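Local coordinates for MarR Like Protein, TVG0766549 (Thermoplasma volcanium, PDB 3LFK) that is of uncertain function: reported as a mechanosensitive channel, it has the winged helix-turn-helix fold of MarR-like regulators and so may instead control transcription, at residues F44-G49 against F98-I103. Residues are numbered along the deposited sequence; the frame is centred on the assembly and turned at random.
Sequences FLKTHG and FVAQAI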
ATOM      1  N   PHE A  44      -2.010   2.563   5.739  1.00 19.11           N
ATOM      2  CA  PHE A  44      -1.592   3.530   6.753  1.00 19.20           C
ATOM      3  C   PHE A  44      -0.800   4.628   6.027  1.00 20.38           C
ATOM      4  O   PHE A  44      -1.002   5.817   6.249  1.00 21.75           O
ATOM      5  CB  PHE A  44      -0.726   2.834   7.805  1.00 20.21           C
ATOM      6  CG  PHE A  44      -0.093   3.773   8.798  1.00 22.62           C
ATOM      7  CD1 PHE A  44      -0.768   4.144   9.958  1.00 25.01           C
ATOM      8  CD2 PHE A  44       1.182   4.285   8.569  1.00 20.93           C
ATOM      9  CE1 PHE A  44      -0.172   5.017  10.871  1.00 21.25           C
ATOM     10  CE2 PHE A  44       1.787   5.153   9.474  1.00 20.80           C
ATOM     11  CZ  PHE A  44       1.106   5.522  10.628  1.00 23.92           C
ATOM     12  N   LEU A  45       0.110   4.241   5.141  1.00 17.35           N
ATOM     13  CA  LEU A  45       0.892   5.217   4.413  1.00 16.55           C
ATOM     14  C   LEU A  45      -0.002   6.100   3.538  1.00 18.03           C
ATOM     15  O   LEU A  45       0.209   7.313   3.453  1.00 20.93           O
ATOM     16  CB  LEU A  45       1.954   4.503   3.545  1.00 18.45           C
ATOM     17  CG  LEU A  45       3.020   3.757   4.371  1.00 20.24           C
ATOM     18  CD1 LEU A  45       3.868   2.863   3.436  1.00 20.42           C
ATOM     19  CD2 LEU A  45       3.928   4.751   5.079  1.00 23.83           C
ATOM     20  N   LYS A  46      -0.994   5.496   2.889  1.00 18.41           N
ATOM     21  CA  LYS A  46      -1.901   6.226   2.020  1.00 18.57           C
ATOM     22  C   LYS A  46      -2.717   7.220   2.837  1.00 21.27           C
ATOM     23  O   LYS A  46      -2.910   8.357   2.409  1.00 26.32           O
ATOM     24  CB  LYS A  46      -2.846   5.250   1.302  1.00 21.09           C
ATOM     25  CG  LYS A  46      -3.729   5.910   0.249  1.00 23.09           C
ATOM     26  CD  LYS A  46      -2.861   6.436  -0.899  1.00 26.38           C
ATOM     27  CE  LYS A  46      -3.695   7.006  -2.058  1.00 43.23           C
ATOM     28  NZ  LYS A  46      -4.328   8.318  -1.717  1.00 41.91           N
ATOM     29  N   THR A  47      -3.156   6.785   4.014  1.00 20.34           N
ATOM     30  CA  THR A  47      -3.976   7.622   4.910  1.00 23.26           C
ATOM     31  C   THR A  47      -3.214   8.845   5.413  1.00 29.32           C
ATOM     32  O   THR A  47      -3.816   9.884   5.702  1.00 31.61           O
ATOM     33  CB  THR A  47      -4.456   6.797   6.121  1.00 27.76           C
ATOM     34  OG1 THR A  47      -5.436   5.857   5.685  1.00 38.42           O
ATOM     35  CG2 THR A  47      -5.052   7.708   7.199  1.00 35.19           C
ATOM     36  N   HIS A  48      -1.901   8.722   5.538  1.00 23.68           N
ATOM     37  CA  HIS A  48      -1.066   9.826   5.985  1.00 25.77           C
ATOM     38  C   HIS A  48      -0.346  10.519   4.828  1.00 30.03           C
ATOM     39  O   HIS A  48       0.849  10.791   4.885  1.00 40.83           O
ATOM     40  CB  HIS A  48      -0.093   9.322   7.050  1.00 25.73           C
ATOM     41  CG  HIS A  48      -0.789   8.816   8.273  1.00 29.66           C
ATOM     42  ND1 HIS A  48      -1.283   9.658   9.246  1.00 35.46           N
ATOM     43  CD2 HIS A  48      -1.204   7.570   8.612  1.00 32.63           C
ATOM     44  CE1 HIS A  48      -1.970   8.955  10.128  1.00 27.96           C
ATOM     45  NE2 HIS A  48      -1.938   7.685   9.767  1.00 40.06           N
ATOM     46  N   GLY A  49      -1.100  10.783   3.764  1.00 33.86           N
ATOM     47  CA  GLY A  49      -0.578  11.493   2.608  1.00 31.25           C
ATOM     48  C   GLY A  49       0.423  10.820   1.692  1.00 35.68           C
ATOM     49  O   GLY A  49       0.987  11.477   0.816  1.00 34.99           O
ATOM     50  N   PHE A  98      -1.523   3.810  -6.453  1.00 20.02           N
ATOM     51  CA  PHE A  98      -2.530   3.157  -7.288  1.00 20.68           C
ATOM     52  C   PHE A  98      -3.161   1.945  -6.582  1.00 22.09           C
ATOM     53  O   PHE A  98      -4.386   1.788  -6.524  1.00 21.30           O
ATOM     54  CB  PHE A  98      -1.889   2.694  -8.612  1.00 24.06           C
ATOM     55  CG  PHE A  98      -2.838   1.972  -9.529  1.00 22.65           C
ATOM     56  CD1 PHE A  98      -3.705   2.685 -10.347  1.00 28.01           C
ATOM     57  CD2 PHE A  98      -2.894   0.585  -9.538  1.00 24.17           C
ATOM     58  CE1 PHE A  98      -4.614   2.008 -11.160  1.00 35.52           C
ATOM     59  CE2 PHE A  98      -3.799  -0.096 -10.344  1.00 35.16           C
ATOM     60  CZ  PHE A  98      -4.660   0.620 -11.157  1.00 32.09           C
ATOM     61  N   VAL A  99      -2.304   1.074  -6.051  1.00 16.84           N
ATOM     62  CA  VAL A  99      -2.775  -0.134  -5.409  1.00 15.40           C
ATOM     63  C   VAL A  99      -3.524   0.198  -4.127  1.00 17.04           C
ATOM     64  O   VAL A  99      -4.562  -0.398  -3.843  1.00 18.51           O
ATOM     65  CB  VAL A  99      -1.568  -1.070  -5.145  1.00 20.27           C
ATOM     66  CG1 VAL A  99      -1.959  -2.199  -4.233  1.00 21.12           C
ATOM     67  CG2 VAL A  99      -1.071  -1.624  -6.491  1.00 21.67           C
ATOM     68  N   ALA A 100      -2.995   1.145  -3.360  1.00 17.61           N
ATOM     69  CA  ALA A 100      -3.620   1.542  -2.093  1.00 19.43           C
ATOM     70  C   ALA A 100      -5.005   2.107  -2.373  1.00 20.56           C
ATOM     71  O   ALA A 100      -5.956   1.779  -1.669  1.00 19.69           O
ATOM     72  CB  ALA A 100      -2.748   2.595  -1.383  1.00 16.90           C
ATOM     73  N   GLN A 101      -5.118   2.934  -3.402  1.00 19.52           N
ATOM     74  CA  GLN A 101      -6.420   3.523  -3.734  1.00 22.24           C
ATOM     75  C   GLN A 101      -7.412   2.456  -4.234  1.00 24.17           C
ATOM     76  O   GLN A 101      -8.598   2.487  -3.880  1.00 21.46           O
ATOM     77  CB  GLN A 101      -6.250   4.615  -4.784  1.00 22.88           C
ATOM     78  CG  GLN A 101      -7.465   5.576  -4.886  1.00 35.02           C
ATOM     79  CD  GLN A 101      -7.768   6.316  -3.582  1.00 34.79           C
ATOM     80  OE1 GLN A 101      -7.065   6.167  -2.581  1.00 41.29           O
ATOM     81  NE2 GLN A 101      -8.826   7.125  -3.595  1.00 45.78           N
ATOM     82  N   ALA A 102      -6.940   1.500  -5.038  1.00 21.08           N
ATOM     83  CA  ALA A 102      -7.809   0.440  -5.546  1.00 20.09           C
ATOM     84  C   ALA A 102      -8.386  -0.370  -4.399  1.00 20.95           C
ATOM     85  O   ALA A 102      -9.578  -0.720  -4.396  1.00 22.22           O
ATOM     86  CB  ALA A 102      -7.037  -0.464  -6.497  1.00 20.05           C
ATOM     87  N   ILE A 103      -7.546  -0.672  -3.412  1.00 19.24           N
ATOM     88  CA  ILE A 103      -7.978  -1.434  -2.256  1.00 15.73           C
ATOM     89  C   ILE A 103      -8.943  -0.595  -1.415  1.00 21.45           C
ATOM     90  O   ILE A 103      -9.964  -1.116  -0.946  1.00 20.50           O
ATOM     91  CB  ILE A 103      -6.748  -1.865  -1.399  1.00 21.69           C
ATOM     92  CG1 ILE A 103      -5.950  -2.928  -2.176  1.00 20.11           C
ATOM     93  CG2 ILE A 103      -7.197  -2.424  -0.027  1.00 21.58           C
ATOM     94  CD1 ILE A 103      -4.581  -3.293  -1.530  1.00 17.47           C
TER
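Lys46 lays the aliphatic part of its side chain over the methyl of Ala100. Its CB is 3.8 Å from Ala100 CB, and CG and CD follow at almost the same range, so three successive methylenes bend round one methyl group. The bends come at chi2 (66°) and again at chi4 (72°), with CG leaving anti to the backbone N; the second turns the CE-NZ bond across the line to Gln101 OE1, so the amine lies beside that oxygen rather than pointing at it. Lys46 CE comes within 3.5 Å of Gln101 OE1, and Lys46 NZ stands 3.6 Å from that same oxygen, too long to count as a hydrogen bond and at most a loose polar attraction. Gln101 reaches this place through its own kink at chi2 (60°), its side chain running obliquely to that of the lysine.

The small alanine lets helix 36-47 come near helix 94-116, with the CA atoms of Lys46 and Ala100 6.5 Å apart. The contact thus joins the last turn of the first helix to the long C-terminal helix, which follows the beta hairpin 79-84/87-92, the wing of this MarR-like winged helix-turn-helix fold. Lys46 also touches Leu92 at the end of that hairpin, as does Leu45, which packs further on Ile52 and Ile57.

Just beyond Lys46 the helix stops in a Schellman motif: Gly49, at positive phi, is its C-prime residue, and Gly49 N makes a weak bond back to Lys46 O. On the flank of this helix end, the His48 ring sets CD2 3.5 Å above the centre of the Phe44 ring.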